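Local structure of inositol-1-monophosphatase (5ZHH) at residues Y206-V220 / Y233-A247. The protein probably hydrolyses inositol monophosphates to free inositol and inorganic phosphate. Sequence-based numbering, arbitrary orientation.
Sequences YWERGISPWDVVAGV and YDSTPLKIATGRILA
Y206, W207 and E208 pair with A247, L246 and I245 as antiparallel neighbours in the smaller, five-stranded mixed sheet of the inositol monophosphatase fold. Four backbone hydrogen bonds join the two strands, two at each of the pairs Y206-A247 and E208-I245. The side chains of these four residues share one face of the sheet, which helix 191-199 also touches. With CG of Y206 anti to N (chi1 156°), the ring reaches along this face, its edge at A247 CB. Y206 CE2 lies 3.9 Å from I245 CG2, the two side chains crossing at about a right angle. Y206 OH gives a 2.5 Å hydrogen bond to E208 OE1, on the anti side of the carboxylate. A leucine at Y206 would probably leave E208 OE1 without this donor and the carboxylate freer to turn.

On the other face, in an offset edge-to-face pair, W207 turns an edge toward the face of Y233. The planes stand at 81°, and W207 CD1 is 3.7 Å from Y233 CZ. W207 NE1 is hydrogen-bonded to N171 OD1. Further along, R209 CB sits over the centre of one face of the R244 guanidinium. R209 NH1 forms a salt bridge with D163 and R244 NH2 one with D169, which probably offsets their like charges. Water 1 accepts from both NE atoms.

Beyond the strands, helix 213-225 packs on I245 and I240. I245 sends CD1 to V220 CG2 and to V216 CB, meeting V216 tip to tip. I240 lays CG2 against P213, while its CD1 approaches V217 CG2. The turn before this helix is held by a nearly straight bond (173°): I211 N donates to a lone pair of G243 O at 3.0 Å.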
loop_
_atom_site.group_PDB
_atom_site.type_symbol
_atom_site.label_atom_id
_atom_site.label_comp_id
_atom_site.label_asym_id
_atom_site.label_seq_id
_atom_site.Cartn_x
_atom_site.Cartn_y
_atom_site.Cartn_z
ATOM N N TYR A 206 27.832 -0.571 -6.991
ATOM C CA TYR A 206 27.315 -1.438 -8.035
ATOM C C TYR A 206 28.304 -1.401 -9.190
ATOM O O TYR A 206 28.864 -0.344 -9.493
ATOM C CB TYR A 206 25.910 -0.976 -8.467
ATOM C CG TYR A 206 25.484 -1.390 -9.866
ATOM C CD1 TYR A 206 25.227 -2.721 -10.178
ATOM C CD2 TYR A 206 25.343 -0.438 -10.876
ATOM C CE1 TYR A 206 24.832 -3.090 -11.460
ATOM C CE2 TYR A 206 24.956 -0.800 -12.155
ATOM C CZ TYR A 206 24.706 -2.118 -12.440
ATOM O OH TYR A 206 24.333 -2.477 -13.714
ATOM N N TRP A 207 28.572 -2.561 -9.787
ATOM C CA TRP A 207 29.375 -2.617 -11.000
ATOM C C TRP A 207 28.803 -3.693 -11.908
ATOM O O TRP A 207 28.213 -4.666 -11.436
ATOM C CB TRP A 207 30.861 -2.889 -10.708
ATOM C CG TRP A 207 31.187 -4.337 -10.536
ATOM C CD1 TRP A 207 31.686 -5.192 -11.488
ATOM C CD2 TRP A 207 31.029 -5.114 -9.344
ATOM N NE1 TRP A 207 31.854 -6.447 -10.955
ATOM C CE2 TRP A 207 31.461 -6.428 -9.641
ATOM C CE3 TRP A 207 30.578 -4.825 -8.049
ATOM C CZ2 TRP A 207 31.440 -7.454 -8.696
ATOM C CZ3 TRP A 207 30.555 -5.845 -7.111
ATOM C CH2 TRP A 207 30.988 -7.148 -7.440
ATOM N N GLU A 208 28.977 -3.512 -13.216
ATOM C CA GLU A 208 28.474 -4.506 -14.152
ATOM C C GLU A 208 29.096 -4.276 -15.522
ATOM O O GLU A 208 29.451 -3.146 -15.873
ATOM C CB GLU A 208 26.936 -4.456 -14.248
ATOM C CG GLU A 208 26.361 -5.644 -14.999
ATOM C CD GLU A 208 24.874 -5.848 -14.780
ATOM O OE1 GLU A 208 24.203 -4.969 -14.186
ATOM O OE2 GLU A 208 24.377 -6.907 -15.209
ATOM N N ARG A 209 29.240 -5.360 -16.278
ATOM C CA ARG A 209 29.619 -5.301 -17.679
ATOM C C ARG A 209 28.474 -5.814 -18.538
ATOM O O ARG A 209 27.550 -6.476 -18.053
ATOM C CB ARG A 209 30.888 -6.121 -17.957
ATOM C CG ARG A 209 30.718 -7.617 -17.765
ATOM C CD ARG A 209 31.851 -8.410 -18.410
ATOM N NE ARG A 209 31.831 -8.332 -19.867
ATOM C CZ ARG A 209 31.084 -9.105 -20.649
ATOM N NH1 ARG A 209 30.281 -10.023 -20.119
ATOM N NH2 ARG A 209 31.136 -8.960 -21.965
ATOM N N GLY A 210 28.532 -5.481 -19.823
ATOM C CA GLY A 210 27.512 -5.928 -20.748
ATOM C C GLY A 210 26.184 -5.222 -20.600
ATOM O O GLY A 210 25.147 -5.789 -20.964
ATOM N N ILE A 211 26.176 -3.995 -20.082
ATOM C CA ILE A 211 24.919 -3.272 -19.939
ATOM C C ILE A 211 24.689 -2.398 -21.164
ATOM O O ILE A 211 25.606 -2.098 -21.941
ATOM C CB ILE A 211 24.856 -2.434 -18.640
ATOM C CG1 ILE A 211 26.079 -1.531 -18.473
ATOM C CG2 ILE A 211 24.742 -3.355 -17.439
ATOM C CD1 ILE A 211 25.986 -0.179 -19.173
ATOM N N SER A 212 23.440 -1.970 -21.322
ATOM C CA SER A 212 22.980 -1.154 -22.429
ATOM C C SER A 212 22.606 0.238 -21.942
ATOM O O SER A 212 22.322 0.435 -20.755
ATOM C CB SER A 212 21.767 -1.811 -23.100
ATOM O OG SER A 212 22.114 -3.077 -23.636
ATOM N N PRO A 213 22.595 1.235 -22.833
ATOM C CA PRO A 213 22.296 2.604 -22.381
ATOM C C PRO A 213 20.962 2.734 -21.675
ATOM O O PRO A 213 20.882 3.388 -20.626
ATOM C CB PRO A 213 22.323 3.412 -23.686
ATOM C CG PRO A 213 23.216 2.636 -24.588
ATOM C CD PRO A 213 22.963 1.192 -24.259
ATOM N N TRP A 214 19.914 2.094 -22.195
ATOM C CA TRP A 214 18.607 2.236 -21.565
ATOM C C TRP A 214 18.570 1.615 -20.174
ATOM O O TRP A 214 17.694 1.964 -19.381
ATOM C CB TRP A 214 17.527 1.610 -22.447
ATOM C CG TRP A 214 17.921 0.286 -23.002
ATOM C CD1 TRP A 214 17.795 -0.932 -22.395
ATOM C CD2 TRP A 214 18.492 0.037 -24.289
ATOM N NE1 TRP A 214 18.270 -1.923 -23.225
ATOM C CE2 TRP A 214 18.697 -1.353 -24.395
ATOM C CE3 TRP A 214 18.855 0.859 -25.362
ATOM C CZ2 TRP A 214 19.254 -1.941 -25.530
ATOM C CZ3 TRP A 214 19.402 0.276 -26.487
ATOM C CH2 TRP A 214 19.597 -1.112 -26.564
ATOM N N ASP A 215 19.523 0.737 -19.850
ATOM C CA ASP A 215 19.594 0.175 -18.504
ATOM C C ASP A 215 20.100 1.183 -17.480
ATOM O O ASP A 215 19.792 1.050 -16.289
ATOM C CB ASP A 215 20.518 -1.051 -18.456
ATOM C CG ASP A 215 20.008 -2.239 -19.271
ATOM O OD1 ASP A 215 18.777 -2.411 -19.408
ATOM O OD2 ASP A 215 20.870 -3.028 -19.734
ATOM N N VAL A 216 20.916 2.157 -17.888
ATOM C CA VAL A 216 21.707 2.909 -16.920
ATOM C C VAL A 216 21.497 4.419 -16.973
ATOM O O VAL A 216 21.807 5.095 -15.979
ATOM C CB VAL A 216 23.212 2.584 -17.057
ATOM C CG1 VAL A 216 23.459 1.088 -16.868
ATOM C CG2 VAL A 216 23.750 3.053 -18.399
ATOM N N VAL A 217 21.001 4.989 -18.075
ATOM C CA VAL A 217 21.004 6.446 -18.218
ATOM C C VAL A 217 20.199 7.101 -17.096
ATOM O O VAL A 217 20.674 8.030 -16.432
ATOM C CB VAL A 217 20.481 6.856 -19.608
ATOM C CG1 VAL A 217 20.119 8.343 -19.630
ATOM C CG2 VAL A 217 21.528 6.554 -20.667
ATOM N N ALA A 218 18.980 6.611 -16.848
ATOM C CA ALA A 218 18.162 7.199 -15.788
ATOM C C ALA A 218 18.828 7.051 -14.425
ATOM O O ALA A 218 18.861 8.003 -13.635
ATOM C CB ALA A 218 16.777 6.557 -15.766
ATOM N N GLY A 219 19.388 5.868 -14.145
ATOM C CA GLY A 219 20.003 5.628 -12.851
ATOM C C GLY A 219 21.266 6.431 -12.627
ATOM O O GLY A 219 21.585 6.780 -11.487
ATOM N N VAL A 220 21.996 6.741 -13.698
ATOM C CA VAL A 220 23.253 7.471 -13.549
ATOM C C VAL A 220 22.996 8.870 -12.997
ATOM O O VAL A 220 23.642 9.301 -12.033
ATOM C CB VAL A 220 24.021 7.509 -14.884
ATOM C CG1 VAL A 220 25.094 8.585 -14.854
ATOM C CG2 VAL A 220 24.662 6.143 -15.162
ATOM N N TYR A 233 35.496 1.163 -14.693
ATOM C CA TYR A 233 36.072 0.361 -13.615
ATOM C C TYR A 233 37.335 1.009 -13.049
ATOM O O TYR A 233 37.568 0.968 -11.834
ATOM C CB TYR A 233 36.391 -1.054 -14.098
ATOM C CG TYR A 233 35.220 -2.012 -14.257
ATOM C CD1 TYR A 233 33.898 -1.561 -14.387
ATOM C CD2 TYR A 233 35.448 -3.382 -14.296
ATOM C CE1 TYR A 233 32.844 -2.476 -14.544
ATOM C CE2 TYR A 233 34.420 -4.284 -14.460
ATOM C CZ TYR A 233 33.122 -3.835 -14.584
ATOM O OH TYR A 233 32.121 -4.773 -14.748
ATOM N N ASP A 234 38.166 1.607 -13.908
ATOM C CA ASP A 234 39.441 2.173 -13.477
ATOM C C ASP A 234 39.336 3.626 -13.039
ATOM O O ASP A 234 40.372 4.278 -12.854
ATOM C CB ASP A 234 40.492 2.048 -14.588
ATOM C CG ASP A 234 40.123 2.819 -15.847
ATOM O OD1 ASP A 234 39.088 3.511 -15.863
ATOM O OD2 ASP A 234 40.877 2.732 -16.835
ATOM N N SER A 235 38.116 4.143 -12.873
ATOM C CA SER A 235 37.798 5.496 -12.424
ATOM C C SER A 235 38.031 6.559 -13.492
ATOM O O SER A 235 37.876 7.747 -13.198
ATOM C CB SER A 235 38.559 5.896 -11.152
ATOM O OG SER A 235 38.133 5.116 -10.051
ATOM N N THR A 236 38.389 6.184 -14.717
ATOM C CA THR A 236 38.300 7.130 -15.816
ATOM C C THR A 236 36.819 7.332 -16.154
ATOM O O THR A 236 35.971 6.563 -15.697
ATOM C CB THR A 236 39.090 6.624 -17.022
ATOM O OG1 THR A 236 38.516 5.402 -17.502
ATOM C CG2 THR A 236 40.558 6.394 -16.644
ATOM N N PRO A 237 36.475 8.390 -16.899
ATOM C CA PRO A 237 35.054 8.732 -17.078
ATOM C C PRO A 237 34.221 7.595 -17.658
ATOM O O PRO A 237 34.703 6.759 -18.426
ATOM C CB PRO A 237 35.090 9.932 -18.031
ATOM C CG PRO A 237 36.426 10.543 -17.831
ATOM C CD PRO A 237 37.365 9.462 -17.387
ATOM N N LEU A 238 32.943 7.587 -17.278
ATOM C CA LEU A 238 32.002 6.589 -17.771
ATOM C C LEU A 238 31.940 6.606 -19.291
ATOM O O LEU A 238 31.845 7.671 -19.909
ATOM C CB LEU A 238 30.614 6.854 -17.194
ATOM C CG LEU A 238 29.485 5.944 -17.684
ATOM C CD1 LEU A 238 29.712 4.545 -17.174
ATOM C CD2 LEU A 238 28.131 6.472 -17.228
ATOM N N LYS A 239 31.996 5.418 -19.893
ATOM C CA LYS A 239 31.825 5.224 -21.334
ATOM C C LYS A 239 30.756 4.152 -21.514
ATOM O O LYS A 239 31.058 2.957 -21.549
ATOM C CB LYS A 239 33.137 4.838 -22.016
ATOM C CG LYS A 239 34.249 5.865 -21.887
ATOM C CD LYS A 239 33.899 7.130 -22.666
ATOM C CE LYS A 239 34.972 8.202 -22.525
ATOM N NZ LYS A 239 34.396 9.581 -22.498
ATOM N N ILE A 240 29.504 4.596 -21.645
ATOM C CA ILE A 240 28.376 3.672 -21.698
ATOM C C ILE A 240 28.506 2.726 -22.885
ATOM O O ILE A 240 28.115 1.554 -22.801
ATOM C CB ILE A 240 27.057 4.472 -21.727
ATOM C CG1 ILE A 240 26.903 5.266 -20.430
ATOM C CG2 ILE A 240 25.867 3.549 -21.912
ATOM C CD1 ILE A 240 25.701 6.206 -20.409
ATOM N N ALA A 241 29.101 3.197 -23.986
ATOM C CA ALA A 241 29.255 2.361 -25.172
ATOM C C ALA A 241 30.089 1.118 -24.889
ATOM O O ALA A 241 29.946 0.106 -25.585
ATOM C CB ALA A 241 29.883 3.168 -26.311
ATOM N N THR A 242 30.974 1.171 -23.895
ATOM C CA THR A 242 31.757 -0.004 -23.528
ATOM C C THR A 242 30.944 -1.040 -22.764
ATOM O O THR A 242 31.409 -2.175 -22.609
ATOM C CB THR A 242 32.966 0.401 -22.679
ATOM O OG1 THR A 242 32.513 0.911 -21.416
ATOM C CG2 THR A 242 33.800 1.454 -23.392
ATOM N N GLY A 243 29.757 -0.678 -22.282
ATOM C CA GLY A 243 28.923 -1.587 -21.526
ATOM C C GLY A 243 29.360 -1.836 -20.102
ATOM O O GLY A 243 28.775 -2.699 -19.437
ATOM N N ARG A 244 30.340 -1.090 -19.596
ATOM C CA ARG A 244 30.841 -1.266 -18.240
ATOM C C ARG A 244 30.539 -0.030 -17.415
ATOM O O ARG A 244 30.619 1.097 -17.914
ATOM C CB ARG A 244 32.349 -1.551 -18.211
ATOM C CG ARG A 244 32.741 -2.741 -19.056
ATOM C CD ARG A 244 34.240 -2.994 -19.081
ATOM N NE ARG A 244 34.487 -4.390 -19.431
ATOM C CZ ARG A 244 35.021 -5.294 -18.619
ATOM N NH1 ARG A 244 35.404 -4.954 -17.397
ATOM N NH2 ARG A 244 35.183 -6.539 -19.043
ATOM N N ILE A 245 30.184 -0.252 -16.152
ATOM C CA ILE A 245 29.800 0.835 -15.261
ATOM C C ILE A 245 30.264 0.504 -13.848
ATOM O O ILE A 245 30.189 -0.647 -13.404
ATOM C CB ILE A 245 28.276 1.086 -15.319
ATOM C CG1 ILE A 245 27.898 2.236 -14.380
ATOM C CG2 ILE A 245 27.516 -0.197 -14.972
ATOM C CD1 ILE A 245 26.483 2.784 -14.589
ATOM N N LEU A 246 30.776 1.520 -13.155
ATOM C CA LEU A 246 31.092 1.449 -11.731
ATOM C C LEU A 246 30.360 2.595 -11.049
ATOM O O LEU A 246 30.607 3.760 -11.373
ATOM C CB LEU A 246 32.599 1.558 -11.485
ATOM C CG LEU A 246 33.039 1.763 -10.034
ATOM C CD1 LEU A 246 32.603 0.571 -9.188
ATOM C CD2 LEU A 246 34.555 1.952 -9.953
ATOM N N ALA A 247 29.463 2.272 -10.119
ATOM C CA ALA A 247 28.543 3.262 -9.560
ATOM C C ALA A 247 28.454 3.081 -8.052
ATOM O O ALA A 247 28.026 2.024 -7.581
ATOM C CB ALA A 247 27.158 3.128 -10.200
HETATM O O HOH W 1 33.012 -6.075 -21.350
HETATM O O HOH W 2 30.904 -4.575 -21.529
HETATM O O HOH W 3 26.080 -0.038 -23.714
#